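Local coordinates for putative dehydratase (Mesorhizobium loti, PDB 2POZ), which probably acts as a lyase, being a putative dehydratase of the mandelate racemase/muconate lactonizing enzyme family of the enolase superfamily, at residues Ala134-Asp139 / Ala162-Ser167; Ala155-Pro160 / Phe229-Cys234. All coordinates share one frame; numbering follows the deposited sequence.

Both contacts belong to the barrel domain, with centres about 17 Å apart, and both draw on the chain around strand 155-158, which leads straight into the hairpin strand 163-165. Interaction 2 is buried: Lys157 and Glu231 reach toward each other inside the barrel from strands separated by strand 201-205, and a short salt bridge makes the contact. Interaction 1 lies on the surface, where the loop before helix 138-144 meets that hairpin. It also brings an acid and a base together, but Asp136 touches the aliphatic part of Arg164. Across interaction 2 the opposite charges meet directly; across interaction 1 they do not, the acid's salt-bridge partner being Arg188 outside the two segments.

Interaction 1: residues Ala134-Asp139 / Ala162-Ser167; sequences AADTPD and AQRVGS
Asp136 and Arg164 form a surface contact between the loop that leads into helix 138-144 and the hairpin of strands 163-165 and 168-170. The carboxylate lies against the aliphatic part of the arginine: Asp136 OD2 is 3.7 Å from Arg164 CB and 3.8 Å from Arg164 CD. With CG anti to the backbone N (chi1 -162°) and a bend at chi2 (91°), the arginine chain runs past this oxygen and carries its guanidinium on toward Ala134. The charges therefore do not meet, Arg164 NE staying 4.9 Å from Asp136 OD2, although the carboxylate and guanidinium planes are tilted by only 28°. Ala134 O approaches the guanidinium at its edge, in its plane, 3.5 Å from Arg164 NH1. In the barrel these segments belong to successive beta-alpha connections, after strands 123-128 and 155-158. Asp136 OD1 makes its salt bridge with Arg188 of helix 179-196, whose other terminal nitrogen bonds Ala162 O, so one arginine ties both segments to helix 179-196. The helix start is held as in a capping box: Thr137 is the N-cap, its side chain capping a backbone N, while Glu140 OE1 accepts the amides of Asp136 and Thr137. Leu169 packs against both Asp136 and Arg164.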
ATOM      1  N   ALA A 134      19.594  41.841   2.014  1.00 18.80           N
ATOM      2  CA  ALA A 134      20.945  41.995   1.480  1.00 19.26           C
ATOM      3  C   ALA A 134      21.966  41.154   2.238  1.00 18.82           C
ATOM      4  O   ALA A 134      23.158  41.195   1.939  1.00 18.84           O
ATOM      5  CB  ALA A 134      21.360  43.479   1.521  1.00 17.08           C
ATOM      6  N   ALA A 135      21.498  40.387   3.214  1.00 18.21           N
ATOM      7  CA  ALA A 135      22.399  39.570   4.019  1.00 18.43           C
ATOM      8  C   ALA A 135      23.068  38.458   3.220  1.00 18.05           C
ATOM      9  O   ALA A 135      22.399  37.675   2.550  1.00 15.96           O
ATOM     10  CB  ALA A 135      21.642  38.982   5.207  1.00 16.88           C
ATOM     11  N   ASP A 136      24.396  38.398   3.290  1.00 16.64           N
ATOM     12  CA  ASP A 136      25.150  37.366   2.586  1.00 16.95           C
ATOM     13  C   ASP A 136      26.021  36.580   3.563  1.00 15.63           C
ATOM     14  O   ASP A 136      25.891  35.363   3.685  1.00 16.41           O
ATOM     15  CB  ASP A 136      26.016  37.989   1.483  1.00 16.94           C
ATOM     16  CG  ASP A 136      26.797  36.943   0.678  1.00 21.37           C
ATOM     17  OD1 ASP A 136      26.465  35.740   0.749  1.00 19.65           O
ATOM     18  OD2 ASP A 136      27.747  37.328  -0.037  1.00 23.26           O
ATOM     19  N   THR A 137      26.912  37.269   4.265  1.00 15.09           N
ATOM     20  CA  THR A 137      27.779  36.589   5.221  1.00 14.16           C
ATOM     21  C   THR A 137      26.992  36.242   6.482  1.00 15.10           C
ATOM     22  O   THR A 137      25.931  36.812   6.745  1.00 13.41           O
ATOM     23  CB  THR A 137      28.960  37.476   5.648  1.00 15.37           C
ATOM     24  OG1 THR A 137      28.463  38.572   6.425  1.00 14.88           O
ATOM     25  CG2 THR A 137      29.709  38.008   4.423  1.00 14.13           C
ATOM     26  N   PRO A 138      27.494  35.286   7.272  1.00 14.97           N
ATOM     27  CA  PRO A 138      26.776  34.932   8.496  1.00 16.75           C
ATOM     28  C   PRO A 138      26.611  36.163   9.386  1.00 17.05           C
ATOM     29  O   PRO A 138      25.545  36.390   9.955  1.00 15.85           O
ATOM     30  CB  PRO A 138      27.684  33.885   9.130  1.00 17.40           C
ATOM     31  CG  PRO A 138      28.239  33.174   7.917  1.00 16.83           C
ATOM     32  CD  PRO A 138      28.590  34.338   7.007  1.00 17.00           C
ATOM     33  N   ASP A 139      27.661  36.976   9.488  1.00 16.12           N
ATOM     34  CA  ASP A 139      27.578  38.154  10.335  1.00 16.63           C
ATOM     35  C   ASP A 139      26.519  39.157   9.893  1.00 15.68           C
ATOM     36  O   ASP A 139      25.909  39.824  10.729  1.00 16.37           O
ATOM     37  CB  ASP A 139      28.919  38.863  10.434  1.00 17.46           C
ATOM     38  CG  ASP A 139      28.935  39.878  11.551  1.00 21.66           C
ATOM     39  OD1 ASP A 139      28.889  39.461  12.730  1.00 24.30           O
ATOM     40  OD2 ASP A 139      28.969  41.089  11.258  1.00 23.77           O
ATOM     41  N   ALA A 162      20.469  31.544  -0.098  1.00 16.45           N
ATOM     42  CA  ALA A 162      20.746  32.487  -1.192  1.00 20.51           C
ATOM     43  C   ALA A 162      22.232  32.556  -1.555  1.00 23.32           C
ATOM     44  O   ALA A 162      23.102  32.499  -0.685  1.00 23.64           O
ATOM     45  CB  ALA A 162      20.231  33.883  -0.839  1.00 17.69           C
ATOM     46  N   GLN A 163      22.509  32.679  -2.847  1.00 24.62           N
ATOM     47  CA  GLN A 163      23.877  32.761  -3.332  1.00 28.46           C
ATOM     48  C   GLN A 163      24.091  34.127  -3.992  1.00 29.44           C
ATOM     49  O   GLN A 163      23.234  34.601  -4.733  1.00 26.59           O
ATOM     50  CB  GLN A 163      24.162  31.683  -4.385  1.00 30.43           C
ATOM     51  CG  GLN A 163      23.406  30.368  -4.254  1.00 35.11           C
ATOM     52  CD  GLN A 163      23.872  29.516  -3.093  1.00 38.20           C
ATOM     53  OE1 GLN A 163      25.046  29.543  -2.708  1.00 37.40           O
ATOM     54  NE2 GLN A 163      22.953  28.730  -2.541  1.00 40.96           N
ATOM     55  N   ARG A 164      25.238  34.750  -3.739  1.00 31.45           N
ATOM     56  CA  ARG A 164      25.550  36.049  -4.338  1.00 34.62           C
ATOM     57  C   ARG A 164      26.089  35.818  -5.752  1.00 35.35           C
ATOM     58  O   ARG A 164      27.137  35.200  -5.917  1.00 35.02           O
ATOM     59  CB  ARG A 164      26.607  36.774  -3.497  1.00 37.83           C
ATOM     60  CG  ARG A 164      26.696  38.272  -3.760  1.00 42.07           C
ATOM     61  CD  ARG A 164      25.777  39.043  -2.818  1.00 46.21           C
ATOM     62  NE  ARG A 164      25.671  40.463  -3.152  1.00 48.85           N
ATOM     63  CZ  ARG A 164      25.051  41.366  -2.394  1.00 51.00           C
ATOM     64  NH1 ARG A 164      24.483  41.005  -1.251  1.00 50.54           N
ATOM     65  NH2 ARG A 164      24.990  42.634  -2.786  1.00 52.67           N
ATOM     66  N   VAL A 165      25.372  36.294  -6.768  1.00 36.68           N
ATOM     67  CA  VAL A 165      25.815  36.134  -8.159  1.00 39.06           C
ATOM     68  C   VAL A 165      25.910  37.533  -8.745  1.00 39.90           C
ATOM     69  O   VAL A 165      24.902  38.149  -9.089  1.00 39.51           O
ATOM     70  CB  VAL A 165      24.828  35.309  -9.011  1.00 40.19           C
ATOM     71  CG1 VAL A 165      25.259  35.285 -10.461  1.00 40.52           C
ATOM     72  CG2 VAL A 165      24.804  33.896  -8.506  1.00 39.05           C
ATOM     73  N   GLY A 166      27.137  38.028  -8.868  1.00 42.15           N
ATOM     74  CA  GLY A 166      27.357  39.369  -9.384  1.00 43.17           C
ATOM     75  C   GLY A 166      27.191  40.321  -8.217  1.00 43.80           C
ATOM     76  O   GLY A 166      28.019  40.349  -7.304  1.00 45.25           O
ATOM     77  N   SER A 167      26.107  41.084  -8.228  1.00 43.87           N
ATOM     78  CA  SER A 167      25.838  42.037  -7.158  1.00 43.63           C
ATOM     79  C   SER A 167      24.485  41.773  -6.512  1.00 42.74           C
ATOM     80  O   SER A 167      23.978  42.603  -5.747  1.00 43.51           O
ATOM     81  CB  SER A 167      25.869  43.463  -7.717  1.00 45.16           C
ATOM     82  OG  SER A 167      24.957  43.593  -8.795  1.00 45.78           O
TER

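Interaction 2: residues Ala155-Pro160 / Phe229-Cys234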
ATOM      1  N   ALA A 155       9.296  36.013  16.628  1.00 12.72           N
ATOM      2  CA  ALA A 155       9.547  34.950  15.671  1.00 11.83           C
ATOM      3  C   ALA A 155      10.031  35.530  14.345  1.00 10.99           C
ATOM      4  O   ALA A 155       9.544  36.565  13.882  1.00  9.98           O
ATOM      5  CB  ALA A 155       8.275  34.132  15.466  1.00 14.68           C
ATOM      6  N   LEU A 156      10.994  34.850  13.738  1.00 11.86           N
ATOM      7  CA  LEU A 156      11.577  35.298  12.482  1.00 12.96           C
ATOM      8  C   LEU A 156      11.707  34.163  11.472  1.00 13.69           C
ATOM      9  O   LEU A 156      12.082  33.044  11.832  1.00 12.06           O
ATOM     10  CB  LEU A 156      12.982  35.866  12.735  1.00 13.05           C
ATOM     11  CG  LEU A 156      13.188  36.953  13.790  1.00 13.10           C
ATOM     12  CD1 LEU A 156      14.687  37.122  14.033  1.00 14.12           C
ATOM     13  CD2 LEU A 156      12.561  38.265  13.337  1.00 11.73           C
ATOM     14  N   LYS A 157      11.394  34.450  10.212  1.00 11.90           N
ATOM     15  CA  LYS A 157      11.553  33.454   9.156  1.00 11.48           C
ATOM     16  C   LYS A 157      12.597  33.971   8.179  1.00 11.05           C
ATOM     17  O   LYS A 157      12.649  35.171   7.898  1.00 11.51           O
ATOM     18  CB  LYS A 157      10.245  33.201   8.390  1.00  9.71           C
ATOM     19  CG  LYS A 157      10.395  32.037   7.396  1.00 13.01           C
ATOM     20  CD  LYS A 157       9.076  31.593   6.761  1.00 10.47           C
ATOM     21  CE  LYS A 157       8.742  32.385   5.511  1.00 10.14           C
ATOM     22  NZ  LYS A 157       7.415  31.959   4.955  1.00 13.96           N
ATOM     23  N   PHE A 158      13.428  33.073   7.657  1.00 12.52           N
ATOM     24  CA  PHE A 158      14.447  33.483   6.698  1.00 13.21           C
ATOM     25  C   PHE A 158      14.888  32.347   5.783  1.00 13.59           C
ATOM     26  O   PHE A 158      14.759  31.172   6.116  1.00 13.28           O
ATOM     27  CB  PHE A 158      15.658  34.087   7.431  1.00 13.00           C
ATOM     28  CG  PHE A 158      16.331  33.142   8.389  1.00 12.13           C
ATOM     29  CD1 PHE A 158      17.576  32.602   8.093  1.00 12.79           C
ATOM     30  CD2 PHE A 158      15.723  32.803   9.598  1.00 11.54           C
ATOM     31  CE1 PHE A 158      18.214  31.732   8.984  1.00 14.08           C
ATOM     32  CE2 PHE A 158      16.350  31.935  10.494  1.00 13.59           C
ATOM     33  CZ  PHE A 158      17.601  31.400  10.186  1.00 12.11           C
ATOM     34  N   TYR A 159      15.394  32.732   4.616  1.00 16.09           N
ATOM     35  CA  TYR A 159      15.880  31.810   3.590  1.00 14.92           C
ATOM     36  C   TYR A 159      17.405  31.857   3.702  1.00 15.71           C
ATOM     37  O   TYR A 159      18.022  32.872   3.390  1.00 19.48           O
ATOM     38  CB  TYR A 159      15.411  32.316   2.218  1.00 14.33           C
ATOM     39  CG  TYR A 159      15.901  31.524   1.029  1.00 16.13           C
ATOM     40  CD1 TYR A 159      15.459  30.216   0.799  1.00 14.49           C
ATOM     41  CD2 TYR A 159      16.793  32.090   0.114  1.00 16.22           C
ATOM     42  CE1 TYR A 159      15.889  29.492  -0.317  1.00 13.68           C
ATOM     43  CE2 TYR A 159      17.230  31.379  -1.005  1.00 15.94           C
ATOM     44  CZ  TYR A 159      16.771  30.081  -1.214  1.00 13.96           C
ATOM     45  OH  TYR A 159      17.176  29.394  -2.331  1.00 12.86           O
ATOM     46  N   PRO A 160      18.032  30.759   4.150  1.00 15.22           N
ATOM     47  CA  PRO A 160      19.490  30.730   4.302  1.00 12.72           C
ATOM     48  C   PRO A 160      20.296  30.188   3.132  1.00 13.24           C
ATOM     49  O   PRO A 160      21.521  30.071   3.226  1.00 12.03           O
ATOM     50  CB  PRO A 160      19.665  29.856   5.530  1.00 15.95           C
ATOM     51  CG  PRO A 160      18.652  28.765   5.259  1.00 13.45           C
ATOM     52  CD  PRO A 160      17.424  29.560   4.763  1.00 14.88           C
ATOM     53  N   PHE A 229      10.049  25.419  12.404  1.00 17.71           N
ATOM     54  CA  PHE A 229       9.709  24.591  11.254  1.00 17.40           C
ATOM     55  C   PHE A 229      10.539  24.946  10.019  1.00 16.02           C
ATOM     56  O   PHE A 229      11.143  26.021   9.946  1.00 16.29           O
ATOM     57  CB  PHE A 229       8.195  24.655  10.940  1.00 16.14           C
ATOM     58  CG  PHE A 229       7.701  25.993  10.442  1.00 18.69           C
ATOM     59  CD1 PHE A 229       8.048  26.461   9.174  1.00 15.78           C
ATOM     60  CD2 PHE A 229       6.816  26.748  11.211  1.00 16.55           C
ATOM     61  CE1 PHE A 229       7.516  27.650   8.678  1.00 15.37           C
ATOM     62  CE2 PHE A 229       6.275  27.945  10.722  1.00 17.90           C
ATOM     63  CZ  PHE A 229       6.625  28.395   9.451  1.00 14.89           C
ATOM     64  N   VAL A 230      10.596  24.010   9.077  1.00 15.11           N
ATOM     65  CA  VAL A 230      11.306  24.211   7.827  1.00 14.13           C
ATOM     66  C   VAL A 230      10.219  24.245   6.748  1.00 14.11           C
ATOM     67  O   VAL A 230       9.356  23.365   6.698  1.00 13.78           O
ATOM     68  CB  VAL A 230      12.323  23.063   7.544  1.00 16.52           C
ATOM     69  CG1 VAL A 230      11.598  21.743   7.318  1.00 18.33           C
ATOM     70  CG2 VAL A 230      13.164  23.408   6.332  1.00 16.85           C
ATOM     71  N   GLU A 231      10.258  25.270   5.905  1.00 11.57           N
ATOM     72  CA  GLU A 231       9.274  25.450   4.842  1.00 12.85           C
ATOM     73  C   GLU A 231       9.766  24.954   3.483  1.00 12.83           C
ATOM     74  O   GLU A 231      10.922  25.188   3.100  1.00 11.43           O
ATOM     75  CB  GLU A 231       8.896  26.929   4.744  1.00 13.86           C
ATOM     76  CG  GLU A 231       7.815  27.240   3.723  1.00 16.26           C
ATOM     77  CD  GLU A 231       7.500  28.726   3.662  1.00 18.36           C
ATOM     78  OE1 GLU A 231       7.606  29.391   4.713  1.00 16.75           O
ATOM     79  OE2 GLU A 231       7.140  29.222   2.569  1.00 21.02           O
ATOM     80  N   GLU A 232       8.874  24.279   2.758  1.00 11.38           N
ATOM     81  CA  GLU A 232       9.180  23.731   1.440  1.00 12.12           C
ATOM     82  C   GLU A 232      10.579  23.120   1.365  1.00 11.51           C
ATOM     83  O   GLU A 232      11.434  23.614   0.635  1.00 10.52           O
ATOM     84  CB  GLU A 232       9.053  24.819   0.365  1.00 13.04           C
ATOM     85  CG  GLU A 232       7.641  25.343   0.144  1.00 17.66           C
ATOM     86  CD  GLU A 232       7.570  26.311  -1.028  1.00 18.64           C
ATOM     87  OE1 GLU A 232       8.383  27.262  -1.060  1.00 17.28           O
ATOM     88  OE2 GLU A 232       6.706  26.124  -1.912  1.00 18.58           O
ATOM     89  N   PRO A 233      10.828  22.028   2.108  1.00 11.95           N
ATOM     90  CA  PRO A 233      12.153  21.401   2.078  1.00 10.51           C
ATOM     91  C   PRO A 233      12.495  20.831   0.702  1.00 12.24           C
ATOM     92  O   PRO A 233      13.660  20.560   0.402  1.00 12.14           O
ATOM     93  CB  PRO A 233      12.051  20.327   3.161  1.00 11.99           C
ATOM     94  CG  PRO A 233      10.606  19.919   3.069  1.00 14.10           C
ATOM     95  CD  PRO A 233       9.896  21.256   2.948  1.00 12.69           C
ATOM     96  N   CYS A 234      11.479  20.629  -0.133  1.00  8.65           N
ATOM     97  CA  CYS A 234      11.734  20.126  -1.475  1.00 10.72           C
ATOM     98  C   CYS A 234      10.836  20.832  -2.465  1.00  8.91           C
ATOM     99  O   CYS A 234       9.910  21.543  -2.082  1.00  7.97           O
ATOM    100  CB  CYS A 234      11.508  18.615  -1.568  1.00 11.51           C
ATOM    101  SG  CYS A 234       9.803  18.111  -1.252  1.00 16.62           S
TER
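Inside the barrel, Lys157 of strand 155-158 and Glu231 at the end of strand 227-231 are joined by a salt bridge that spans the strand between them, 201-205. Lys157 NZ donates to Glu231 OE1 at 2.6 Å, and that oxygen accepts through its syn lone pair, on the side of OE2; Glu231 OE2 is farther from Lys157 NZ, at 3.6 Å. The glutamate stretches out with CG anti to the backbone N (chi1 -177°), whereas the lysine bends at chi3 (87°), and the two chains cross at about a right angle. This bend turns Lys157 CE and NZ toward the carboxylate; Lys157 CD and CE each lie 3.3 Å from Glu231 OE1. In enolase-superfamily barrels the C-terminal ends of the strands frame the active site, and acids at the ends of the third, fourth and fifth strands usually hold magnesium; Asp205, Glu231 and Glu257 are placed consistently with that role. Lys157 NZ is gripped further by a salt bridge to Glu332 and a hydrogen bond with Tyr127 OH. A methionine in place of Lys157 would probably leave Glu231 and Glu332 without their shared cationic partner. From the intervening strand 201-205, Met203 packs on Lys157 and Asp205 touches Glu231.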